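Local coordinates for acetaldehyde dehydrogenase (Acetylating) (PDB 5J78), which catalyses the reversible NAD-dependent conversion of acetaldehyde and coenzyme A into acetyl-CoA, as an acetylating member of the aldehyde dehydrogenase family, at residues A135-S140 against D215-T220; T144-F149 against P437-G442; V155-A160 against V455-L460; V162-P167 against S195-P200; P235-G240 against N448-D453. One frame throughout, in Å; residues are numbered along the deposited sequence.

In the fold
Interactions 1, 4 and 5 follow one sheet: strand 135-138 pairs with 216-219 in interaction 1 and with strand 162-165 of interaction 4, while 216-219 also pairs with 236-238 of interaction 5. Interactions 4 and 5 lie far apart in it, with centres about 21 Å apart and nearest atoms about 12 Å. Interactions 2 and 3 bring the loop between helix 424-428 and strand 461-468 against helix 143-156, their centres about 12 Å apart. The centres of interactions 1 and 2 are about 10 Å apart, and Thr220 OG1 probably bonds Thr440 OG1 over 2.8 Å. Glycerol and acetate near Pro139, Thr220 and Val239 are consistent with a pocket there.

Interaction 1. Residues A135-S140 against D215-T220; sequences AGIIPS and DVILAT. With MG (magnesium ion), chain H.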
# COMPACT_ATOMS: atom_id res chain seq x y z
N ALA A 135 6.11 -22.72 2.03
CA ALA A 135 6.61 -21.78 3.03
C ALA A 135 5.95 -22.13 4.37
O ALA A 135 4.73 -22.03 4.53
CB ALA A 135 6.31 -20.36 2.62
N GLY A 136 6.75 -22.54 5.34
CA GLY A 136 6.23 -23.02 6.62
C GLY A 136 6.46 -22.02 7.74
O GLY A 136 7.59 -21.86 8.21
N ILE A 137 5.40 -21.34 8.18
CA ILE A 137 5.51 -20.38 9.28
C ILE A 137 5.35 -21.09 10.62
O ILE A 137 4.34 -21.78 10.83
CB ILE A 137 4.47 -19.24 9.21
CG1 ILE A 137 4.40 -18.63 7.80
CG2 ILE A 137 4.83 -18.18 10.24
CD1 ILE A 137 5.71 -18.07 7.28
N ILE A 138 6.31 -20.88 11.52
CA ILE A 138 6.39 -21.67 12.77
C ILE A 138 6.11 -20.84 14.03
O ILE A 138 6.72 -19.79 14.23
CB ILE A 138 7.80 -22.33 12.92
CG1 ILE A 138 8.14 -23.19 11.69
CG2 ILE A 138 7.87 -23.18 14.20
CD1 ILE A 138 7.20 -24.39 11.47
N PRO A 139 5.23 -21.32 14.90
CA PRO A 139 4.88 -20.57 16.11
C PRO A 139 5.95 -20.71 17.20
O PRO A 139 6.72 -21.65 17.15
CB PRO A 139 3.56 -21.20 16.55
CG PRO A 139 3.66 -22.61 16.09
CD PRO A 139 4.47 -22.59 14.82
N SER A 140 5.97 -19.80 18.16
CA SER A 140 6.95 -19.84 19.25
C SER A 140 6.58 -20.86 20.35
O SER A 140 7.42 -21.30 21.11
CB SER A 140 7.10 -18.45 19.86
OG SER A 140 5.89 -18.03 20.49
N ASP A 215 5.10 -21.58 -3.48
CA ASP A 215 3.87 -22.15 -4.05
C ASP A 215 2.67 -22.19 -3.11
O ASP A 215 1.54 -21.90 -3.52
CB ASP A 215 4.15 -23.57 -4.55
CG ASP A 215 5.04 -23.56 -5.75
OD1 ASP A 215 4.68 -22.88 -6.73
OD2 ASP A 215 6.11 -24.18 -5.68
N VAL A 216 2.91 -22.59 -1.87
CA VAL A 216 1.88 -22.62 -0.83
C VAL A 216 2.50 -22.17 0.49
O VAL A 216 3.65 -22.50 0.79
CB VAL A 216 1.26 -24.01 -0.69
CG1 VAL A 216 0.18 -24.01 0.38
CG2 VAL A 216 0.65 -24.45 -2.05
N ILE A 217 1.74 -21.38 1.24
CA ILE A 217 2.09 -20.98 2.60
C ILE A 217 1.29 -21.80 3.61
O ILE A 217 0.06 -21.80 3.57
CB ILE A 217 1.79 -19.47 2.86
CG1 ILE A 217 2.43 -18.59 1.79
CG2 ILE A 217 2.24 -19.04 4.31
CD1 ILE A 217 1.90 -17.17 1.78
N LEU A 218 1.98 -22.51 4.49
CA LEU A 218 1.37 -23.05 5.71
C LEU A 218 1.64 -22.07 6.84
O LEU A 218 2.77 -21.95 7.30
CB LEU A 218 1.94 -24.41 6.08
CG LEU A 218 1.74 -25.57 5.12
CD1 LEU A 218 2.24 -26.84 5.79
CD2 LEU A 218 0.27 -25.72 4.72
N ALA A 219 0.59 -21.39 7.29
CA ALA A 219 0.75 -20.31 8.25
C ALA A 219 0.18 -20.70 9.61
O ALA A 219 -1.03 -20.59 9.87
CB ALA A 219 0.07 -19.07 7.73
N THR A 220 1.06 -21.20 10.47
CA THR A 220 0.69 -21.51 11.84
C THR A 220 1.23 -20.41 12.74
O THR A 220 2.43 -20.34 13.00
CB THR A 220 1.21 -22.88 12.25
OG1 THR A 220 0.84 -23.83 11.23
CG2 THR A 220 0.62 -23.30 13.60
MG MG H . 5.31 -21.68 -8.45
O HOH W 1 3.92 -18.05 13.80
O HOH W 2 4.67 -19.90 -7.58
O HOH W 3 5.54 -23.54 -9.32
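Ala135 and Ile217 sit opposite each other on two strands, 135-138 and 216-219, that run parallel at an angle of 12°. Their edges are closed by three short backbone hydrogen bonds: Ala135 N to Val216 O, Leu218 N to Ala135 O and Ile137 N to Leu218 O, each 2.8 Å. The tight part lies on the face carrying Ala135, Ile137, Ile217 and Ala219. Ile137 swings CG1 to the backbone-N side (chi1 -47°), which brings it 4.1 Å from Ile217 CG2 and 4.4 Å from Ala219 CB. Helices 202-210 and 223-229 cover this face with Met209 and Leu225, so the aliphatic layer is buried.

Past Ile137 the pairing slackens. The bond from Thr220 N to Ile137 O is weak at 3.4 Å, and beyond it a water joins the two segments, giving a hydrogen bond to Thr220 O and a weak one to Ile138 O. Ile137 O and Thr220 O, both acceptors, lie 3.2 Å apart; Lys150 NZ bonds Thr220 OG1 and more weakly Ile137 O, and its charge probably offsets some of the repulsion at Ile137 O. The partly exposed ring of Pro139 crosses the Thr220 side chain at a slant, CG 4.0 Å from Thr220 CG2. At the other end of the pair, Asp215 OD1 binds a magnesium ion that also holds two waters, while OD2 takes Ile133 N. A glycerol beside Pro139, probably from the crystallisation liquor, is consistent with a pocket at the strand ends. Parallel strands sandwiched between helices are characteristic of the Rossmann-like fold of aldehyde dehydrogenases.

Interaction 2. Residues T144-F149 against P437-G442; sequences TSTVIF and PSLTLG. With ACT (acetate ion), chain I.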
# COMPACT_ATOMS: atom_id res chain seq x y z
N THR A 144 9.57 -26.74 17.64
CA THR A 144 10.31 -27.85 17.04
C THR A 144 9.36 -28.95 16.56
O THR A 144 9.58 -29.55 15.51
CB THR A 144 11.33 -28.40 18.04
OG1 THR A 144 10.65 -28.91 19.19
CG2 THR A 144 12.29 -27.29 18.47
N SER A 145 8.27 -29.18 17.29
CA SER A 145 7.31 -30.20 16.89
C SER A 145 6.60 -29.85 15.58
O SER A 145 6.29 -30.76 14.79
CB SER A 145 6.26 -30.44 17.97
OG SER A 145 5.61 -29.25 18.37
N THR A 146 6.36 -28.56 15.35
CA THR A 146 5.66 -28.10 14.14
C THR A 146 6.58 -28.25 12.91
O THR A 146 6.13 -28.54 11.79
CB THR A 146 5.18 -26.63 14.26
OG1 THR A 146 4.32 -26.49 15.40
CG2 THR A 146 4.39 -26.20 13.01
N VAL A 147 7.87 -28.04 13.14
CA VAL A 147 8.86 -28.24 12.10
C VAL A 147 8.90 -29.69 11.69
O VAL A 147 8.94 -30.01 10.49
CB VAL A 147 10.27 -27.80 12.55
CG1 VAL A 147 11.34 -28.37 11.63
CG2 VAL A 147 10.36 -26.30 12.61
N ILE A 148 8.92 -30.57 12.69
CA ILE A 148 8.96 -32.01 12.43
C ILE A 148 7.72 -32.42 11.64
O ILE A 148 7.81 -33.07 10.60
CB ILE A 148 9.05 -32.80 13.74
CG1 ILE A 148 10.41 -32.56 14.42
CG2 ILE A 148 8.84 -34.29 13.50
CD1 ILE A 148 10.44 -32.93 15.87
N PHE A 149 6.56 -32.00 12.15
CA PHE A 149 5.27 -32.30 11.53
C PHE A 149 5.22 -31.82 10.08
O PHE A 149 4.94 -32.60 9.17
CB PHE A 149 4.15 -31.67 12.40
CG PHE A 149 2.92 -31.28 11.63
CD1 PHE A 149 2.07 -32.25 11.09
CD2 PHE A 149 2.61 -29.94 11.46
CE1 PHE A 149 0.93 -31.87 10.37
CE2 PHE A 149 1.48 -29.56 10.74
CZ PHE A 149 0.64 -30.53 10.19
N PRO A 437 -3.56 -36.74 12.82
CA PRO A 437 -2.50 -36.08 13.61
C PRO A 437 -1.91 -34.84 12.92
O PRO A 437 -1.45 -34.91 11.77
CB PRO A 437 -1.43 -37.18 13.76
CG PRO A 437 -2.22 -38.47 13.68
CD PRO A 437 -3.34 -38.19 12.68
N SER A 438 -1.93 -33.72 13.63
CA SER A 438 -1.50 -32.46 13.03
C SER A 438 -1.21 -31.42 14.10
O SER A 438 -1.82 -31.45 15.18
CB SER A 438 -2.59 -31.94 12.06
OG SER A 438 -2.26 -30.68 11.48
N LEU A 439 -0.31 -30.49 13.78
CA LEU A 439 -0.12 -29.29 14.60
C LEU A 439 -0.52 -28.02 13.85
O LEU A 439 -0.13 -26.91 14.23
CB LEU A 439 1.35 -29.23 15.07
CG LEU A 439 1.69 -30.39 16.02
CD1 LEU A 439 3.17 -30.49 16.38
CD2 LEU A 439 0.87 -30.29 17.28
N THR A 440 -1.31 -28.18 12.79
CA THR A 440 -1.85 -27.05 12.05
C THR A 440 -3.32 -27.31 11.90
O THR A 440 -3.76 -28.06 11.02
CB THR A 440 -1.18 -26.88 10.69
OG1 THR A 440 0.18 -26.51 10.90
CG2 THR A 440 -1.90 -25.80 9.83
N LEU A 441 -4.08 -26.70 12.79
CA LEU A 441 -5.50 -26.99 12.93
C LEU A 441 -6.29 -25.88 12.26
O LEU A 441 -6.34 -24.76 12.76
CB LEU A 441 -5.86 -27.13 14.41
CG LEU A 441 -5.71 -28.53 15.03
CD1 LEU A 441 -4.37 -29.11 14.69
CD2 LEU A 441 -5.91 -28.52 16.56
N GLY A 442 -6.86 -26.17 11.10
CA GLY A 442 -7.59 -25.15 10.37
C GLY A 442 -8.93 -24.87 11.03
O GLY A 442 -9.58 -25.80 11.53
C ACT I . 7.68 -27.93 21.01
O ACT I . 7.07 -27.17 21.78
OXT ACT I . 7.37 -27.92 19.83
CH3 ACT I . 8.72 -28.88 21.51
O HOH W 4 1.62 -25.78 15.90
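This is a buried helix-to-loop contact: Phe149 and Ser145 of helix 143-156 pack on Leu439 and its neighbours in the long loop ahead of strand 461-468. The phenyl ring lies flat under the chain, with Leu439 N 3.5 Å above its plane and over its centre. Thr440 OG1 comes in at the rim instead, near the ring plane and 3.3 Å from Phe149 CE2. Phe149 reaches this place because CG extends anti to its backbone N (chi1 151°), carrying the ring out from the helix.

The loop is bent to fit by an ST turn, in which Thr440 N donates to Ser438 OG over 3.0 Å; the same hydroxyl also bonds Val455 O, while Thr440 OG1 pairs with Thr220 OG1. One turn back along the helix, Leu439 CD1 presses on Ser145 CB at 3.5 Å, closer than carbons usually pack. A bridging water donates to Thr146 OG1 (2.8 Å) and to Leu439 O (2.7 Å), the threonine hydroxyl being bonded to Asn142 O as well.

Ser145 also looks the other way, to an acetate, probably from the crystallisation liquor, whose OXT accepts from Ser145 OG at 2.6 Å and from Ser145 N. Lys92 and Lys95 bond the same ion, so what it marks is the N-terminal turn of helix 143-156, where N-H groups and nearby lysines suit an anion.

Interaction 3. Residues V155-A160 against V455-L460; sequences VKARNA and VTVTHL
The C-terminal end of helix 143-156, closed by a Schellman motif at Arg158, meets the short 3-10 turn 457-459 through Ala157 and Asn159 on one side and Val457 and Leu460 on the other. One hydrogen bond joins the two segments: Asn159 ND2 donates to Leu460 O over 3.0 Å at 154°. The acceptor lies in the plane of the amide, while the donor is tilted from the carbonyl plane. CG stands on the backbone-N side (chi1 -52°), which turns the amide toward Leu460. The amide has further partners in its own half of the fold, since ND2 also bonds Ala154 O and OD1 accepts from Gly132 N of strand 124-138. An alanine here would strip off the whole amide, and Leu460 O and Gly132 N would probably be left without these partners in a buried place.

Round this bond the packing is aliphatic. Ala157 CB sits 3.7 Å from Val457 CG2 and 4.0 Å from Leu460 CB. The same methyl, Val457 CG2, touches Lys156 CG at 3.7 Å. The lysine then bends at chi2 (70°), taking NZ off to a salt bridge with Asp59. The 3-10 turn is braced by the residue ahead of it, Thr456 N donating to His459 ND1 over 3.0 Å, and His459 NE2 bonds Asp453 OD2, consistent with an imidazole that carries its proton on NE2. The chemistry is thus divided: one asparagine ties helix end, strand and turn together by polar bonds, and small alkyl groups fill the space between.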
# COMPACT_ATOMS: atom_id res chain seq x y z
N VAL A 155 7.57 -33.42 2.71
CA VAL A 155 8.48 -34.26 1.91
C VAL A 155 7.75 -35.50 1.40
O VAL A 155 7.97 -35.93 0.27
CB VAL A 155 9.73 -34.65 2.73
CG1 VAL A 155 10.59 -35.69 1.97
CG2 VAL A 155 10.55 -33.42 3.03
N LYS A 156 6.87 -36.07 2.21
CA LYS A 156 6.08 -37.22 1.80
C LYS A 156 5.25 -36.90 0.54
O LYS A 156 5.07 -37.78 -0.32
CB LYS A 156 5.18 -37.68 2.95
CG LYS A 156 4.15 -38.76 2.62
CD LYS A 156 4.76 -40.11 2.35
CE LYS A 156 3.73 -41.02 1.69
NZ LYS A 156 4.08 -42.48 1.72
N ALA A 157 4.78 -35.66 0.40
CA ALA A 157 4.03 -35.25 -0.80
C ALA A 157 4.94 -34.75 -1.92
O ALA A 157 4.47 -34.28 -2.97
CB ALA A 157 3.01 -34.18 -0.43
N ARG A 158 6.25 -34.84 -1.67
CA ARG A 158 7.32 -34.61 -2.65
C ARG A 158 7.61 -33.14 -2.91
O ARG A 158 7.99 -32.75 -4.01
CB ARG A 158 7.01 -35.33 -3.97
CG ARG A 158 6.79 -36.84 -3.79
CD ARG A 158 5.81 -37.40 -4.80
NE ARG A 158 6.39 -37.45 -6.13
CZ ARG A 158 5.71 -37.33 -7.26
NH1 ARG A 158 4.40 -37.16 -7.26
NH2 ARG A 158 6.34 -37.40 -8.41
N ASN A 159 7.46 -32.33 -1.86
CA ASN A 159 7.78 -30.92 -1.89
C ASN A 159 9.10 -30.58 -1.22
O ASN A 159 9.61 -31.37 -0.42
CB ASN A 159 6.66 -30.14 -1.20
CG ASN A 159 5.30 -30.49 -1.75
OD1 ASN A 159 4.98 -30.14 -2.89
ND2 ASN A 159 4.53 -31.22 -0.97
N ALA A 160 9.63 -29.40 -1.53
CA ALA A 160 10.65 -28.74 -0.70
C ALA A 160 9.91 -27.86 0.30
O ALA A 160 8.75 -27.53 0.09
CB ALA A 160 11.62 -27.90 -1.56
N VAL A 455 -4.56 -30.20 9.05
CA VAL A 455 -3.75 -30.20 7.85
C VAL A 455 -2.77 -31.36 7.89
O VAL A 455 -2.15 -31.62 8.91
CB VAL A 455 -2.99 -28.87 7.69
CG1 VAL A 455 -2.01 -28.93 6.51
CG2 VAL A 455 -3.98 -27.73 7.52
N THR A 456 -2.63 -32.03 6.74
CA THR A 456 -1.84 -33.24 6.66
C THR A 456 -1.33 -33.39 5.21
O THR A 456 -1.40 -32.43 4.42
CB THR A 456 -2.67 -34.48 7.16
OG1 THR A 456 -1.87 -35.67 7.09
CG2 THR A 456 -3.94 -34.69 6.35
N VAL A 457 -0.77 -34.55 4.87
CA VAL A 457 -0.08 -34.70 3.57
C VAL A 457 -0.99 -34.47 2.31
O VAL A 457 -0.51 -34.00 1.27
CB VAL A 457 0.57 -36.10 3.48
CG1 VAL A 457 -0.49 -37.20 3.46
CG2 VAL A 457 1.48 -36.21 2.28
N THR A 458 -2.27 -34.77 2.43
CA THR A 458 -3.18 -34.63 1.31
C THR A 458 -3.45 -33.16 0.98
O THR A 458 -3.96 -32.85 -0.09
CB THR A 458 -4.49 -35.36 1.57
OG1 THR A 458 -5.09 -34.89 2.79
CG2 THR A 458 -4.21 -36.86 1.70
N HIS A 459 -3.09 -32.25 1.88
CA HIS A 459 -3.22 -30.82 1.60
C HIS A 459 -2.03 -30.27 0.81
O HIS A 459 -2.08 -29.14 0.32
CB HIS A 459 -3.41 -30.04 2.91
CG HIS A 459 -4.68 -30.39 3.63
ND1 HIS A 459 -4.71 -31.27 4.69
CD2 HIS A 459 -5.96 -30.04 3.40
CE1 HIS A 459 -5.95 -31.43 5.10
NE2 HIS A 459 -6.74 -30.68 4.34
N LEU A 460 -0.98 -31.09 0.65
CA LEU A 460 0.23 -30.64 -0.03
C LEU A 460 0.54 -31.32 -1.37
O LEU A 460 1.67 -31.24 -1.85
CB LEU A 460 1.43 -30.80 0.92
CG LEU A 460 1.31 -29.98 2.20
CD1 LEU A 460 2.57 -30.15 3.05
CD2 LEU A 460 1.07 -28.51 1.91

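Interaction 4. Residues V162-P167 against S195-P200; sequences VFSPHP and SCITQP
Phe163 N donates to Ser195 O over 2.9 Å, almost straight at 171° although the donor is tilted from the carbonyl plane, and Ile197 N returns a bond of 3.0 Å to Phe163 O. This pair of bonds on either side of Phe163 is the parallel pairing of a beta-alpha-beta unit, in which strand 160-165 runs into helix 170-186 and comes back as strand 194-196.

Outside the backbone, the two faces differ. On one, Val162 CG2 rests 3.5 Å from Ser195 OG, with Leu208 of helix 202-210 touching Val162 and Tyr39 touching the serine. On the other, Cys196 sends SG out anti to its backbone N (chi1 -176°), where it lies 3.9 Å from Phe163 CB and 3.5 Å from Pro165 CG. Thr173 and Ala177 of the connecting helix close over that cysteine.

Beyond the last bridge the two segments keep touching through prolines. The ring of Pro165 is wedged between Cys196 and Ile197, its CD 3.5 Å from Ile197 O. With a glycine in its place the ring atoms would be missing, and the sulfur of Cys196 would probably lose its closest neighbour in the opposing segment and face a gap beside Ile197. Ile197 itself reaches back along segment 162-167 and sets CD1 against the hydroxyl of Ser164. Farthest out, near the exposed surface, the ring of Pro200 lies against Pro165 and Pro167, with its CB 3.7 Å from Pro165 O and 4.3 Å from Pro167 CG.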
# COMPACT_ATOMS: atom_id res chain seq x y z
N VAL A 162 10.56 -24.37 3.04
CA VAL A 162 11.37 -23.31 3.65
C VAL A 162 10.66 -22.79 4.89
O VAL A 162 9.55 -22.27 4.79
CB VAL A 162 11.64 -22.12 2.69
CG1 VAL A 162 12.52 -21.08 3.36
CG2 VAL A 162 12.27 -22.58 1.40
N PHE A 163 11.30 -22.92 6.05
CA PHE A 163 10.72 -22.49 7.33
C PHE A 163 11.03 -21.06 7.73
O PHE A 163 12.11 -20.54 7.46
CB PHE A 163 11.19 -23.42 8.44
CG PHE A 163 10.59 -24.78 8.35
CD1 PHE A 163 9.24 -24.96 8.56
CD2 PHE A 163 11.37 -25.87 8.00
CE1 PHE A 163 8.67 -26.20 8.46
CE2 PHE A 163 10.81 -27.13 7.90
CZ PHE A 163 9.46 -27.29 8.13
N SER A 164 10.06 -20.45 8.40
CA SER A 164 10.20 -19.11 8.97
C SER A 164 9.84 -19.15 10.47
O SER A 164 8.65 -19.26 10.81
CB SER A 164 9.32 -18.10 8.22
OG SER A 164 9.52 -16.77 8.69
N PRO A 165 10.85 -19.08 11.37
CA PRO A 165 10.61 -19.03 12.82
C PRO A 165 10.10 -17.70 13.32
O PRO A 165 10.42 -16.64 12.79
CB PRO A 165 11.99 -19.27 13.44
CG PRO A 165 12.90 -19.59 12.33
CD PRO A 165 12.29 -19.03 11.08
N HIS A 166 9.31 -17.79 14.38
CA HIS A 166 9.11 -16.70 15.32
C HIS A 166 10.48 -16.24 15.86
O HIS A 166 11.35 -17.06 16.16
CB HIS A 166 8.18 -17.20 16.43
CG HIS A 166 7.59 -16.12 17.28
ND1 HIS A 166 8.34 -15.37 18.16
CD2 HIS A 166 6.30 -15.71 17.43
CE1 HIS A 166 7.55 -14.52 18.79
NE2 HIS A 166 6.31 -14.71 18.37
N PRO A 167 10.70 -14.92 15.99
CA PRO A 167 12.04 -14.50 16.45
C PRO A 167 12.46 -15.07 17.83
O PRO A 167 13.64 -15.34 18.05
CB PRO A 167 11.92 -12.98 16.50
CG PRO A 167 10.84 -12.66 15.55
CD PRO A 167 9.86 -13.78 15.62
N SER A 195 14.98 -26.11 4.63
CA SER A 195 15.81 -24.97 5.04
C SER A 195 15.05 -24.14 6.05
O SER A 195 13.83 -24.31 6.21
CB SER A 195 16.23 -24.12 3.84
OG SER A 195 15.10 -23.71 3.07
N CYS A 196 15.76 -23.24 6.74
CA CYS A 196 15.13 -22.36 7.71
C CYS A 196 15.84 -21.02 7.79
O CYS A 196 17.07 -20.96 7.87
CB CYS A 196 15.11 -23.04 9.08
SG CYS A 196 14.29 -22.17 10.43
N ILE A 197 15.06 -19.94 7.72
CA ILE A 197 15.56 -18.58 7.93
C ILE A 197 16.30 -18.50 9.28
O ILE A 197 15.75 -18.88 10.31
CB ILE A 197 14.39 -17.54 7.91
CG1 ILE A 197 13.78 -17.44 6.50
CG2 ILE A 197 14.86 -16.17 8.33
CD1 ILE A 197 12.42 -16.77 6.49
N THR A 198 17.52 -17.99 9.27
CA THR A 198 18.33 -17.90 10.49
C THR A 198 18.24 -16.53 11.16
O THR A 198 18.45 -16.41 12.36
CB THR A 198 19.80 -18.21 10.21
OG1 THR A 198 20.33 -17.23 9.31
CG2 THR A 198 19.94 -19.60 9.60
N GLN A 199 17.92 -15.52 10.37
CA GLN A 199 17.81 -14.14 10.84
C GLN A 199 16.37 -13.65 10.59
O GLN A 199 16.13 -12.96 9.59
CB GLN A 199 18.81 -13.23 10.09
CG GLN A 199 20.19 -13.84 9.73
CD GLN A 199 20.84 -13.15 8.51
OE1 GLN A 199 20.49 -13.44 7.35
NE2 GLN A 199 21.78 -12.24 8.77
N PRO A 200 15.42 -14.02 11.47
CA PRO A 200 14.02 -13.65 11.20
C PRO A 200 13.84 -12.15 11.19
O PRO A 200 14.36 -11.47 12.07
CB PRO A 200 13.23 -14.30 12.35
CG PRO A 200 14.15 -15.31 12.92
CD PRO A 200 15.54 -14.79 12.71

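Interaction 5. Residues P235-G240 against N448-D453; sequences PAYGVG and NNITSD
The Tyr237 ring meets Thr451 at its edge, where Thr451 CG2 lies near the ring plane and 4.0 Å from CD1. Ile450 CG2 approaches the same carbon obliquely, 3.5 Å from Tyr237 CD1. Ile450 can offer this methyl because CG1 is swung anti to its backbone N (chi1 -164°). The imidazole of His459 also meets the tyrosine ring, their planes at about 70°.

The second flat group is the Asn449 amide, set against the backbone of Gly238 and Val239. Its ND2 donates to Val239 O over 3.1 Å; the acceptor lies in the amide plane, but the donor sits above the carbonyl plane, 70° out of it. ND2 makes a weak bond to Asn448 O as well, and OD1 accepts from Cys443 N, so both ends of the amide are held. Asn449 ND2 also lies close to Gly238 C, at 3.3 Å. A water links the segments, donating to Gly238 O (2.9 Å) and Thr451 O (3.3 Å).

The second subunit comes up too: its Ile450 packs on Tyr237, and its Arg465 forms a salt bridge with Asp453. Within the chain, strand 236-238 lies next to strand 216-219 in the sheet, with helix 223-229 packed on Ala236, Val239 and Asn449.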
# COMPACT_ATOMS: atom_id res chain seq x y z
N PRO A 235 -1.75 -18.94 -2.48
CA PRO A 235 -2.55 -19.94 -1.78
C PRO A 235 -1.98 -20.21 -0.38
O PRO A 235 -0.75 -20.39 -0.23
CB PRO A 235 -2.45 -21.17 -2.69
CG PRO A 235 -2.05 -20.65 -3.99
CD PRO A 235 -1.17 -19.49 -3.71
N ALA A 236 -2.84 -20.20 0.63
CA ALA A 236 -2.42 -20.44 2.02
C ALA A 236 -3.36 -21.34 2.80
O ALA A 236 -4.59 -21.29 2.65
CB ALA A 236 -2.28 -19.12 2.75
N TYR A 237 -2.75 -22.13 3.68
CA TYR A 237 -3.48 -22.83 4.72
C TYR A 237 -3.13 -22.19 6.04
O TYR A 237 -2.01 -22.33 6.55
CB TYR A 237 -3.15 -24.32 4.74
CG TYR A 237 -3.65 -25.08 3.54
CD1 TYR A 237 -4.94 -25.60 3.51
CD2 TYR A 237 -2.84 -25.31 2.44
CE1 TYR A 237 -5.41 -26.30 2.41
CE2 TYR A 237 -3.30 -26.01 1.34
CZ TYR A 237 -4.59 -26.50 1.34
OH TYR A 237 -5.06 -27.20 0.24
N GLY A 238 -4.11 -21.48 6.60
CA GLY A 238 -3.91 -20.78 7.86
C GLY A 238 -4.53 -21.54 9.02
O GLY A 238 -5.21 -22.55 8.82
N VAL A 239 -4.28 -21.06 10.23
CA VAL A 239 -4.98 -21.51 11.42
C VAL A 239 -5.75 -20.36 12.01
O VAL A 239 -5.66 -19.23 11.56
CB VAL A 239 -4.02 -22.06 12.49
CG1 VAL A 239 -3.18 -23.19 11.94
CG2 VAL A 239 -3.12 -20.93 13.02
N GLY A 240 -6.53 -20.66 13.04
CA GLY A 240 -7.12 -19.64 13.87
C GLY A 240 -6.78 -19.96 15.31
O GLY A 240 -6.33 -21.07 15.60
N ASN A 448 -11.58 -17.53 9.30
CA ASN A 448 -10.73 -16.94 8.25
C ASN A 448 -9.74 -17.91 7.64
O ASN A 448 -8.63 -17.53 7.25
CB ASN A 448 -9.99 -15.72 8.78
CG ASN A 448 -9.69 -14.70 7.69
OD1 ASN A 448 -10.53 -13.87 7.37
ND2 ASN A 448 -8.50 -14.76 7.11
N ASN A 449 -10.15 -19.16 7.51
CA ASN A 449 -9.28 -20.20 6.97
C ASN A 449 -9.95 -20.92 5.80
O ASN A 449 -11.18 -21.01 5.74
CB ASN A 449 -8.91 -21.23 8.04
CG ASN A 449 -8.03 -20.67 9.17
OD1 ASN A 449 -8.04 -21.20 10.29
ND2 ASN A 449 -7.26 -19.62 8.88
N ILE A 450 -9.14 -21.48 4.90
CA ILE A 450 -9.64 -22.18 3.74
C ILE A 450 -10.14 -23.60 4.07
O ILE A 450 -10.87 -24.20 3.29
CB ILE A 450 -8.56 -22.25 2.63
CG1 ILE A 450 -9.17 -22.62 1.26
CG2 ILE A 450 -7.45 -23.23 2.99
CD1 ILE A 450 -9.97 -21.51 0.59
N THR A 451 -9.75 -24.14 5.23
CA THR A 451 -10.22 -25.45 5.67
C THR A 451 -10.37 -25.57 7.19
O THR A 451 -9.75 -24.82 7.95
CB THR A 451 -9.29 -26.58 5.20
OG1 THR A 451 -9.91 -27.85 5.47
CG2 THR A 451 -7.95 -26.52 5.91
N SER A 452 -11.21 -26.51 7.60
CA SER A 452 -11.42 -26.84 9.02
C SER A 452 -10.71 -28.13 9.37
O SER A 452 -10.81 -28.60 10.50
CB SER A 452 -12.91 -26.99 9.34
OG SER A 452 -13.47 -28.00 8.52
N ASP A 453 -10.04 -28.73 8.39
CA ASP A 453 -9.28 -29.95 8.60
C ASP A 453 -8.07 -29.75 9.47
O ASP A 453 -7.49 -28.66 9.52
CB ASP A 453 -8.78 -30.52 7.27
CG ASP A 453 -9.90 -30.91 6.33
OD1 ASP A 453 -11.08 -30.96 6.75
OD2 ASP A 453 -9.55 -31.20 5.16
O HOH W 5 -6.86 -23.79 6.84